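Local coordinates for methylenetetrahydrofolate--tRNA-(uracil-5-)-methyltransferase TrmFO (Thermus thermophilus, PDB 3G5S), which probably catalyses the folate- and FAD-dependent methylation of uridine 54 in tRNA to 5-methyluridine, at residues A[28-33]-A[117-122]; A[2-7]-A[126-131]. All blocks are in the same frame, centred on the assembly; numbering follows the deposited sequence.

Contact 1: A[28-33]-A[117-122]; sequences RLFEMR and VREEVR. With FAD (flavin-adenine dinucleotide), chain B.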
ATOM      1  N   ARG A  28      -0.168  25.845   0.434  1.00 11.54           N
ATOM      2  CA  ARG A  28       0.832  26.095  -0.580  1.00 12.28           C
ATOM      3  C   ARG A  28       1.136  24.739  -1.200  1.00 10.86           C
ATOM      4  O   ARG A  28       1.767  23.886  -0.568  1.00 11.67           O
ATOM      5  CB  ARG A  28       2.087  26.681   0.066  1.00 12.94           C
ATOM      6  CG  ARG A  28       3.151  27.099  -0.916  1.00 14.71           C
ATOM      7  CD  ARG A  28       4.343  27.752  -0.210  1.00 16.18           C
ATOM      8  NE  ARG A  28       3.980  28.992   0.475  1.00 17.16           N
ATOM      9  CZ  ARG A  28       3.881  29.128   1.797  1.00 17.69           C
ATOM     10  NH1 ARG A  28       4.108  28.097   2.601  1.00 18.32           N
ATOM     11  NH2 ARG A  28       3.546  30.301   2.316  1.00 19.91           N
ATOM     12  N   LEU A  29       0.643  24.538  -2.419  1.00 11.38           N
ATOM     13  CA  LEU A  29       0.738  23.255  -3.100  1.00 11.70           C
ATOM     14  C   LEU A  29       1.852  23.317  -4.125  1.00 11.72           C
ATOM     15  O   LEU A  29       1.773  24.083  -5.087  1.00 12.77           O
ATOM     16  CB  LEU A  29      -0.593  22.938  -3.783  1.00 12.12           C
ATOM     17  CG  LEU A  29      -0.683  21.644  -4.590  1.00 12.61           C
ATOM     18  CD1 LEU A  29      -0.445  20.438  -3.701  1.00 12.34           C
ATOM     19  CD2 LEU A  29      -2.037  21.555  -5.268  1.00 13.65           C
ATOM     20  N   PHE A  30       2.897  22.525  -3.901  1.00 11.75           N
ATOM     21  CA  PHE A  30       4.052  22.490  -4.791  1.00 11.83           C
ATOM     22  C   PHE A  30       3.906  21.350  -5.787  1.00 11.99           C
ATOM     23  O   PHE A  30       3.588  20.219  -5.412  1.00 12.41           O
ATOM     24  CB  PHE A  30       5.349  22.254  -4.004  1.00 12.06           C
ATOM     25  CG  PHE A  30       5.736  23.371  -3.074  1.00 12.97           C
ATOM     26  CD1 PHE A  30       5.258  23.409  -1.775  1.00 13.73           C
ATOM     27  CD2 PHE A  30       6.618  24.355  -3.486  1.00 14.29           C
ATOM     28  CE1 PHE A  30       5.636  24.421  -0.915  1.00 14.72           C
ATOM     29  CE2 PHE A  30       6.994  25.366  -2.631  1.00 15.19           C
ATOM     30  CZ  PHE A  30       6.509  25.402  -1.346  1.00 15.83           C
ATOM     31  N   GLU A  31       4.164  21.646  -7.055  1.00 12.46           N
ATOM     32  CA  GLU A  31       4.171  20.627  -8.087  1.00 12.90           C
ATOM     33  C   GLU A  31       5.224  20.980  -9.118  1.00 13.34           C
ATOM     34  O   GLU A  31       5.210  22.074  -9.684  1.00 14.41           O
ATOM     35  CB  GLU A  31       2.795  20.506  -8.746  1.00 13.63           C
ATOM     36  CG  GLU A  31       2.753  19.523  -9.904  1.00 13.63           C
ATOM     37  CD  GLU A  31       3.325  18.169  -9.540  1.00 12.80           C
ATOM     38  OE1 GLU A  31       4.311  17.753 -10.192  1.00 13.29           O
ATOM     39  OE2 GLU A  31       2.798  17.527  -8.599  1.00 12.68           O
HETATM   40  N   MSE A  32       6.143  20.058  -9.367  1.00 13.37           N
HETATM   41  CA  MSE A  32       7.220  20.341 -10.308  1.00 14.01           C
HETATM   42  C   MSE A  32       6.807  20.197 -11.775  1.00 14.42           C
HETATM   43  O   MSE A  32       7.433  20.784 -12.660  1.00 14.61           O
HETATM   44  CB  MSE A  32       8.428  19.468 -10.001  1.00 14.75           C
HETATM   45  CG  MSE A  32       8.228  18.002 -10.270  1.00 15.24           C
HETATM   46 SE   MSE A  32       9.774  16.994  -9.698  1.00 16.99          SE
HETATM   47  CE  MSE A  32       9.237  15.252 -10.393  1.00 18.41           C
ATOM     48  N   ARG A  33       5.764  19.418 -12.039  1.00 13.65           N
ATOM     49  CA  ARG A  33       5.252  19.302 -13.394  1.00 13.99           C
ATOM     50  C   ARG A  33       4.587  20.611 -13.795  1.00 14.52           C
ATOM     51  O   ARG A  33       4.024  21.300 -12.948  1.00 15.31           O
ATOM     52  CB  ARG A  33       4.252  18.153 -13.489  1.00 13.39           C
ATOM     53  CG  ARG A  33       4.861  16.789 -13.239  1.00 14.57           C
ATOM     54  CD  ARG A  33       3.826  15.683 -13.371  1.00 14.45           C
ATOM     55  NE  ARG A  33       2.859  15.632 -12.275  1.00 13.66           N
ATOM     56  CZ  ARG A  33       1.574  15.971 -12.378  1.00 13.49           C
ATOM     57  NH1 ARG A  33       1.084  16.420 -13.524  1.00 14.31           N
ATOM     58  NH2 ARG A  33       0.771  15.859 -11.325  1.00 14.30           N
ATOM     59  N   VAL A 117       2.509  26.480  -6.402  1.00 14.26           N
ATOM     60  CA  VAL A 117       3.885  26.830  -6.710  1.00 14.20           C
ATOM     61  C   VAL A 117       4.455  25.762  -7.636  1.00 14.36           C
ATOM     62  O   VAL A 117       4.574  24.591  -7.248  1.00 14.23           O
ATOM     63  CB  VAL A 117       4.735  26.928  -5.431  1.00 15.97           C
ATOM     64  CG1 VAL A 117       6.168  27.301  -5.770  1.00 18.07           C
ATOM     65  CG2 VAL A 117       4.136  27.944  -4.463  1.00 17.27           C
ATOM     66  N   ARG A 118       4.780  26.159  -8.864  1.00 14.80           N
ATOM     67  CA  ARG A 118       5.319  25.221  -9.832  1.00 15.18           C
ATOM     68  C   ARG A 118       6.828  25.187  -9.679  1.00 16.58           C
ATOM     69  O   ARG A 118       7.555  25.948 -10.326  1.00 20.53           O
ATOM     70  CB  ARG A 118       4.928  25.618 -11.255  1.00 16.94           C
ATOM     71  CG  ARG A 118       3.427  25.619 -11.515  1.00 18.22           C
ATOM     72  CD  ARG A 118       2.878  24.211 -11.753  1.00 19.36           C
ATOM     73  NE  ARG A 118       1.433  24.234 -11.983  1.00 19.32           N
ATOM     74  CZ  ARG A 118       0.711  23.196 -12.400  1.00 19.83           C
ATOM     75  NH1 ARG A 118       1.290  22.027 -12.635  1.00 18.62           N
ATOM     76  NH2 ARG A 118      -0.597  23.327 -12.581  1.00 21.74           N
ATOM     77  N   GLU A 119       7.295  24.315  -8.800  1.00 15.23           N
ATOM     78  CA  GLU A 119       8.717  24.171  -8.561  1.00 16.19           C
ATOM     79  C   GLU A 119       8.994  22.814  -7.939  1.00 15.48           C
ATOM     80  O   GLU A 119       8.103  22.187  -7.354  1.00 16.38           O
ATOM     81  CB  GLU A 119       9.224  25.284  -7.646  1.00 20.80           C
ATOM     82  CG  GLU A 119       9.013  25.042  -6.164  1.00 25.26           C
ATOM     83  CD  GLU A 119       9.784  26.024  -5.298  1.00 27.50           C
ATOM     84  OE1 GLU A 119      10.335  25.600  -4.258  1.00 29.59           O
ATOM     85  OE2 GLU A 119       9.841  27.218  -5.660  1.00 27.21           O
ATOM     86  N   GLU A 120      10.228  22.355  -8.092  1.00 15.91           N
ATOM     87  CA  GLU A 120      10.682  21.164  -7.405  1.00 15.93           C
ATOM     88  C   GLU A 120      11.129  21.532  -6.000  1.00 15.45           C
ATOM     89  O   GLU A 120      11.960  22.418  -5.823  1.00 17.67           O
ATOM     90  CB  GLU A 120      11.859  20.519  -8.135  1.00 16.98           C
ATOM     91  CG  GLU A 120      12.339  19.273  -7.419  1.00 17.12           C
ATOM     92  CD  GLU A 120      13.742  18.843  -7.787  1.00 17.93           C
ATOM     93  OE1 GLU A 120      14.450  19.581  -8.512  1.00 21.30           O
ATOM     94  OE2 GLU A 120      14.139  17.754  -7.323  1.00 16.64           O
ATOM     95  N   VAL A 121      10.581  20.849  -5.005  1.00 13.71           N
ATOM     96  CA  VAL A 121      11.010  21.025  -3.627  1.00 13.66           C
ATOM     97  C   VAL A 121      12.206  20.119  -3.392  1.00 13.78           C
ATOM     98  O   VAL A 121      12.134  18.910  -3.603  1.00 14.79           O
ATOM     99  CB  VAL A 121       9.856  20.693  -2.659  1.00 13.52           C
ATOM    100  CG1 VAL A 121      10.342  20.678  -1.221  1.00 13.98           C
ATOM    101  CG2 VAL A 121       8.724  21.689  -2.851  1.00 14.72           C
ATOM    102  N   ARG A 122      13.324  20.709  -2.982  1.00 13.78           N
ATOM    103  CA  ARG A 122      14.569  19.961  -2.880  1.00 14.48           C
ATOM    104  C   ARG A 122      15.022  19.727  -1.443  1.00 14.76           C
ATOM    105  O   ARG A 122      15.964  18.978  -1.202  1.00 17.58           O
ATOM    106  CB  ARG A 122      15.677  20.672  -3.664  1.00 16.17           C
ATOM    107  CG  ARG A 122      15.378  20.818  -5.150  1.00 18.17           C
ATOM    108  CD  ARG A 122      16.444  21.651  -5.871  1.00 19.34           C
ATOM    109  NE  ARG A 122      17.745  20.993  -5.871  1.00 20.36           N
ATOM    110  CZ  ARG A 122      18.094  20.030  -6.718  1.00 20.81           C
ATOM    111  NH1 ARG A 122      17.236  19.606  -7.635  1.00 21.86           N
ATOM    112  NH2 ARG A 122      19.300  19.484  -6.643  1.00 21.80           N
TER
HETATM  113  PA  FAD B 444       1.787  10.692  -7.585  1.00 10.67           P
HETATM  114  O1A FAD B 444       2.885  10.184  -8.474  1.00 11.62           O
HETATM  115  O2A FAD B 444       0.375  10.591  -8.071  1.00 11.15           O
HETATM  116  O5B FAD B 444       2.039  12.217  -7.185  1.00 10.59           O
HETATM  117  C5B FAD B 444       3.312  12.673  -6.769  1.00 11.11           C
HETATM  118  C4B FAD B 444       3.481  14.083  -7.301  1.00 11.06           C
HETATM  119  O4B FAD B 444       4.644  14.661  -6.732  1.00 11.27           O
HETATM  120  C3B FAD B 444       3.685  14.100  -8.814  1.00 11.74           C
HETATM  121  O3B FAD B 444       2.782  14.997  -9.433  1.00 12.32           O
HETATM  122  C2B FAD B 444       5.137  14.543  -8.992  1.00 12.17           C
HETATM  123  O2B FAD B 444       5.385  15.301 -10.159  1.00 13.18           O
HETATM  124  C1B FAD B 444       5.360  15.374  -7.743  1.00 11.61           C
HETATM  125  N9A FAD B 444       6.735  15.500  -7.236  1.00 12.28           N
HETATM  126  C8A FAD B 444       7.651  14.504  -7.036  1.00 12.36           C
HETATM  127  N7A FAD B 444       8.748  15.036  -6.458  1.00 12.35           N
HETATM  128  C5A FAD B 444       8.526  16.366  -6.280  1.00 12.13           C
HETATM  129  C6A FAD B 444       9.286  17.396  -5.743  1.00 12.86           C
HETATM  130  N6A FAD B 444      10.436  17.174  -5.093  1.00 13.38           N
HETATM  131  N1A FAD B 444       8.748  18.654  -5.707  1.00 13.18           N
HETATM  132  C2A FAD B 444       7.496  18.915  -6.209  1.00 13.01           C
HETATM  133  N3A FAD B 444       6.731  17.903  -6.742  1.00 12.54           N
HETATM  134  C4A FAD B 444       7.263  16.663  -6.770  1.00 11.85           C
HETATM  135  N1  FAD B 444      -1.751   2.610  -9.015  1.00 15.04           N
HETATM  136  C2  FAD B 444      -2.951   1.979  -9.225  1.00 16.21           C
HETATM  137  O2  FAD B 444      -3.805   1.950  -8.341  1.00 16.23           O
HETATM  138  N3  FAD B 444      -3.197   1.376 -10.444  1.00 18.11           N
HETATM  139  C4  FAD B 444      -2.272   1.389 -11.474  1.00 18.79           C
HETATM  140  O4  FAD B 444      -2.526   0.844 -12.556  1.00 21.94           O
HETATM  141  C4X FAD B 444      -1.057   2.035 -11.248  1.00 17.33           C
HETATM  142  N5  FAD B 444      -0.093   2.077 -12.230  1.00 19.08           N
HETATM  143  C5X FAD B 444       1.100   2.729 -11.992  1.00 17.96           C
HETATM  144  C6  FAD B 444       2.062   2.772 -12.996  1.00 18.31           C
HETATM  145  C7  FAD B 444       3.275   3.412 -12.781  1.00 18.98           C
HETATM  146  C7M FAD B 444       4.310   3.455 -13.870  1.00 20.72           C
HETATM  147  C8  FAD B 444       3.519   4.019 -11.553  1.00 19.27           C
HETATM  148  C8M FAD B 444       4.826   4.717 -11.308  1.00 21.41           C
HETATM  149  C9  FAD B 444       2.557   3.980 -10.547  1.00 17.50           C
HETATM  150  C9A FAD B 444       1.342   3.333 -10.758  1.00 16.22           C
HETATM  151  N10 FAD B 444       0.388   3.276  -9.749  1.00 14.49           N
HETATM  152  C10 FAD B 444      -0.809   2.638 -10.016  1.00 15.38           C
HETATM  153  C1' FAD B 444       0.837   3.312  -8.306  1.00 13.26           C
HETATM  154  C2' FAD B 444       0.247   4.476  -7.490  1.00 12.03           C
HETATM  155  O2' FAD B 444      -1.040   4.178  -6.976  1.00 11.65           O
HETATM  156  C3' FAD B 444       0.236   5.787  -8.275  1.00 11.23           C
HETATM  157  O3' FAD B 444       1.586   6.121  -8.527  1.00 12.20           O
HETATM  158  C4' FAD B 444      -0.441   6.935  -7.529  1.00 11.28           C
HETATM  159  O4' FAD B 444      -0.586   8.010  -8.435  1.00 11.90           O
HETATM  160  C5' FAD B 444       0.335   7.353  -6.286  1.00 10.60           C
HETATM  161  O5' FAD B 444      -0.175   8.574  -5.797  1.00 10.09           O
HETATM  162  P   FAD B 444       0.817   9.608  -5.084  1.00  9.68           P
HETATM  163  O1P FAD B 444       1.538   8.954  -3.949  1.00  9.56           O
HETATM  164  O2P FAD B 444       0.016  10.831  -4.781  1.00 10.20           O
HETATM  165  O3P FAD B 444       1.939   9.910  -6.192  1.00  9.96           O
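Val-121 CG2 lies over one face of the Phe-30 ring, a CH-pi contact 30° off the normal and 3.4 Å from Phe-30 CG, and Glu-119 CG meets the ring edge. The backbones of Phe-30 and Val-117 form a parallel beta bridge (Val-117 N to Leu-29 O, Glu-31 N to Val-117 O), and their side chains lie alongside on one face, Phe-30 CD2 to Val-117 CB at 3.7 Å. This close carbon packing contrasts with the exposed side, where the Arg-118 chain meets 28-33 chiefly through one polar bond, NH1 to Arg-33 O at 2.8 Å. A bend at chi2 turns Glu-31 CD, and with it the carboxylate, toward the adenosine ribose: FAD O2B bonds to OE1 and FAD O3B to OE2, each at 2.7 Å. OE2 also accepts Ala-9 N and OE1 accepts Arg-33 N; Arg-33 NE and NH2 share FAD O3B, with NH1 held by Thr-43 O and Arg-45 O. An alanine at Glu-31 would probably leave both ribose hydroxyls, Ala-9 N and Arg-33 N without their carboxylate acceptor. The Val-121 backbone pairs with adenine, N to FAD N1A and O from FAD N6A. An acidic residue just past the second strand, holding the ribose hydroxyls, is characteristic of Rossmann-type dinucleotide-binding domains.

Contact 2: A[2-7]-A[126-131]; sequences ERVNVV and PGITVL
Asn-5 and Thr-129 meet through their side chains as well as their backbones: Asn-5 ND2 donates to Thr-129 OG1 at 3.1 Å with an N-H...O angle of 168°, and the oxygen lies only 4° out of the amide plane. Thr-129 OG1 in turn donates to Gly-127 O at 2.9 Å from above that carbonyl plane. The hydroxyl therefore relays from the Asn-5 amide to the turn before the strand. The backbones run parallel, their short axes 4.6 Å apart and 8° from alignment. Asn-5 N bonds to Ile-128 O, Asn-5 O receives Val-130 N at 2.8 Å, and Val-7 N bonds to Val-130 O. Apolar contacts flank the ladder: Val-4 CG2 touches Ile-128 CG2 at 3.8 Å, and Val-7 CG2 lies beside Leu-131 CD2 at the same separation.

In the next shell, one water donates to both Arg-3 O and Ile-128 O, bridging the two backbones just before the strands begin. Another accepts from Asn-5 ND2 and donates to Pro-126 O at 2.8 Å, linking amide and turn where the direct angle is poor. Arg-28 NH1 bonds to Asn-5 OD1; with ND2 held by Thr-129, the two ends together would fix the amide's rotation.

The pair belongs to the core parallel sheet of the Rossmann-type FAD-binding domain, and Val-7 touches the FAD. On the face carrying Val-6 and Val-130, helix 11-22 packs through Leu-20 on Val-6, and helix 343-361 through Ala-357 on Val-130. Strand 27-30 adjoins the other edge of strand 4-7, which thus lies inside the sheet.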
ATOM      1  N   GLU A   2      -0.206  32.669   6.203  1.00 16.01           N
ATOM      2  CA  GLU A   2       0.414  31.406   6.585  1.00 15.45           C
ATOM      3  C   GLU A   2      -0.290  30.257   5.872  1.00 13.82           C
ATOM      4  O   GLU A   2      -1.516  30.250   5.757  1.00 14.21           O
ATOM      5  CB  GLU A   2       0.316  31.212   8.096  1.00 16.50           C
ATOM      6  CG  GLU A   2       1.388  30.315   8.677  1.00 19.09           C
ATOM      7  CD  GLU A   2       2.776  30.934   8.598  1.00 20.08           C
ATOM      8  OE1 GLU A   2       2.892  32.139   8.290  1.00 21.98           O
ATOM      9  OE2 GLU A   2       3.759  30.218   8.856  1.00 19.79           O
ATOM     10  N   ARG A   3       0.492  29.296   5.390  1.00 12.08           N
ATOM     11  CA  ARG A   3      -0.038  28.184   4.612  1.00 11.92           C
ATOM     12  C   ARG A   3       0.601  26.884   5.056  1.00 11.87           C
ATOM     13  O   ARG A   3       1.782  26.863   5.426  1.00 12.87           O
ATOM     14  CB  ARG A   3       0.231  28.382   3.116  1.00 12.03           C
ATOM     15  CG  ARG A   3      -0.354  29.641   2.520  1.00 12.86           C
ATOM     16  CD  ARG A   3       0.016  29.804   1.053  1.00 13.59           C
ATOM     17  NE  ARG A   3      -0.533  31.036   0.507  1.00 13.90           N
ATOM     18  CZ  ARG A   3      -1.765  31.166   0.028  1.00 14.27           C
ATOM     19  NH1 ARG A   3      -2.156  32.340  -0.436  1.00 15.13           N
ATOM     20  NH2 ARG A   3      -2.604  30.135   0.002  1.00 14.47           N
ATOM     21  N   VAL A   4      -0.182  25.807   5.024  1.00 11.36           N
ATOM     22  CA  VAL A   4       0.372  24.471   5.144  1.00 10.81           C
ATOM     23  C   VAL A   4       0.946  24.065   3.797  1.00 10.15           C
ATOM     24  O   VAL A   4       0.296  24.234   2.766  1.00 10.82           O
ATOM     25  CB  VAL A   4      -0.709  23.463   5.578  1.00 11.00           C
ATOM     26  CG1 VAL A   4      -0.206  22.032   5.417  1.00 10.71           C
ATOM     27  CG2 VAL A   4      -1.113  23.743   7.004  1.00 11.40           C
ATOM     28  N   ASN A   5       2.179  23.565   3.804  1.00 10.14           N
ATOM     29  CA  ASN A   5       2.798  23.086   2.582  1.00 10.77           C
ATOM     30  C   ASN A   5       2.295  21.697   2.238  1.00 10.47           C
ATOM     31  O   ASN A   5       2.233  20.832   3.106  1.00 10.85           O
ATOM     32  CB  ASN A   5       4.311  23.017   2.752  1.00 11.52           C
ATOM     33  CG  ASN A   5       4.917  24.355   3.094  1.00 12.12           C
ATOM     34  OD1 ASN A   5       4.748  25.324   2.353  1.00 13.41           O
ATOM     35  ND2 ASN A   5       5.625  24.423   4.217  1.00 13.44           N
ATOM     36  N   VAL A   6       1.955  21.493   0.969  1.00 10.10           N
ATOM     37  CA  VAL A   6       1.690  20.156   0.452  1.00 10.31           C
ATOM     38  C   VAL A   6       2.619  19.970  -0.733  1.00 10.29           C
ATOM     39  O   VAL A   6       2.565  20.729  -1.706  1.00 11.02           O
ATOM     40  CB  VAL A   6       0.215  19.958   0.046  1.00 10.84           C
ATOM     41  CG1 VAL A   6       0.019  18.568  -0.583  1.00 11.29           C
ATOM     42  CG2 VAL A   6      -0.697  20.141   1.254  1.00 11.64           C
ATOM     43  N   VAL A   7       3.504  18.986  -0.629  1.00 10.23           N
ATOM     44  CA  VAL A   7       4.524  18.788  -1.640  1.00 10.64           C
ATOM     45  C   VAL A   7       4.140  17.612  -2.528  1.00 10.14           C
ATOM     46  O   VAL A   7       4.159  16.455  -2.100  1.00 10.40           O
ATOM     47  CB  VAL A   7       5.920  18.562  -1.010  1.00 11.02           C
ATOM     48  CG1 VAL A   7       6.969  18.437  -2.100  1.00 12.27           C
ATOM     49  CG2 VAL A   7       6.268  19.694  -0.037  1.00 11.62           C
ATOM     50  N   PRO A 126      10.093  23.894   6.085  1.00 17.31           N
ATOM     51  CA  PRO A 126       9.784  24.105   7.499  1.00 16.36           C
ATOM     52  C   PRO A 126       8.286  24.322   7.702  1.00 15.00           C
ATOM     53  O   PRO A 126       7.541  24.546   6.746  1.00 17.11           O
ATOM     54  CB  PRO A 126      10.566  25.375   7.820  1.00 19.17           C
ATOM     55  CG  PRO A 126      10.447  26.167   6.562  1.00 21.50           C
ATOM     56  CD  PRO A 126      10.520  25.144   5.432  1.00 20.66           C
ATOM     57  N   GLY A 127       7.858  24.249   8.949  1.00 14.95           N
ATOM     58  CA  GLY A 127       6.464  24.468   9.270  1.00 14.63           C
ATOM     59  C   GLY A 127       5.613  23.258   8.946  1.00 12.61           C
ATOM     60  O   GLY A 127       6.099  22.225   8.486  1.00 14.32           O
ATOM     61  N   ILE A 128       4.318  23.381   9.186  1.00 11.03           N
ATOM     62  CA  ILE A 128       3.411  22.266   8.946  1.00 10.40           C
ATOM     63  C   ILE A 128       3.421  21.911   7.464  1.00  9.73           C
ATOM     64  O   ILE A 128       3.178  22.770   6.611  1.00 10.38           O
ATOM     65  CB  ILE A 128       1.995  22.595   9.438  1.00 11.28           C
ATOM     66  CG1 ILE A 128       2.015  22.889  10.942  1.00 13.04           C
ATOM     67  CG2 ILE A 128       1.059  21.446   9.133  1.00 11.78           C
ATOM     68  CD1 ILE A 128       0.712  23.460  11.475  1.00 13.86           C
ATOM     69  N   THR A 129       3.693  20.637   7.170  1.00 10.38           N
ATOM     70  CA  THR A 129       3.999  20.207   5.814  1.00 10.20           C
ATOM     71  C   THR A 129       3.571  18.760   5.606  1.00  9.38           C
ATOM     72  O   THR A 129       3.857  17.896   6.442  1.00 10.31           O
ATOM     73  CB  THR A 129       5.530  20.305   5.563  1.00 11.08           C
ATOM     74  OG1 THR A 129       5.931  21.677   5.598  1.00 11.39           O
ATOM     75  CG2 THR A 129       5.917  19.723   4.225  1.00 12.14           C
ATOM     76  N   VAL A 130       2.905  18.502   4.482  1.00  9.60           N
ATOM     77  CA  VAL A 130       2.594  17.148   4.035  1.00  9.44           C
ATOM     78  C   VAL A 130       3.450  16.817   2.817  1.00  9.42           C
ATOM     79  O   VAL A 130       3.439  17.558   1.831  1.00 10.66           O
ATOM     80  CB  VAL A 130       1.103  17.023   3.640  1.00 10.28           C
ATOM     81  CG1 VAL A 130       0.798  15.611   3.140  1.00 10.92           C
ATOM     82  CG2 VAL A 130       0.203  17.387   4.811  1.00 11.23           C
ATOM     83  N   LEU A 131       4.194  15.714   2.892  1.00  9.42           N
ATOM     84  CA  LEU A 131       4.991  15.227   1.767  1.00  9.40           C
ATOM     85  C   LEU A 131       4.226  14.135   1.027  1.00  9.72           C
ATOM     86  O   LEU A 131       3.828  13.140   1.622  1.00 10.15           O
ATOM     87  CB  LEU A 131       6.324  14.672   2.257  1.00  9.99           C
ATOM     88  CG  LEU A 131       7.188  15.643   3.061  1.00 10.52           C
ATOM     89  CD1 LEU A 131       8.438  14.937   3.519  1.00 12.42           C
ATOM     90  CD2 LEU A 131       7.527  16.902   2.261  1.00 11.69           C
TER
HETATM   91  O   HOH W   1       3.504  25.589   7.038  1.00 12.85           O
HETATM   92  O   HOH W   2       7.616  26.651   4.852  1.00 30.27           O

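How the contacts relate
From the N terminus, strand 4-7 leads into the glycine-rich turn and helix 11-22, and the chain returns along strand 27-30. Contact 1 closes the long excursion that began after strand 27-30, joining that strand to strand 114-117 and its following loop. A few residues later contact 2 closes the wider loop, bringing 126-131 back to 2-7, so contact 1 nests within it and the two do not cross. Their centres are 12 Å apart. The junction between strands 27-30 and 4-7, made by probable backbone bonds (Arg-28 O to Val-6 N and Phe-30 N to Val-6 O, 2.9 Å each), joins them into the order 114-117, 27-30, 4-7, 129-131.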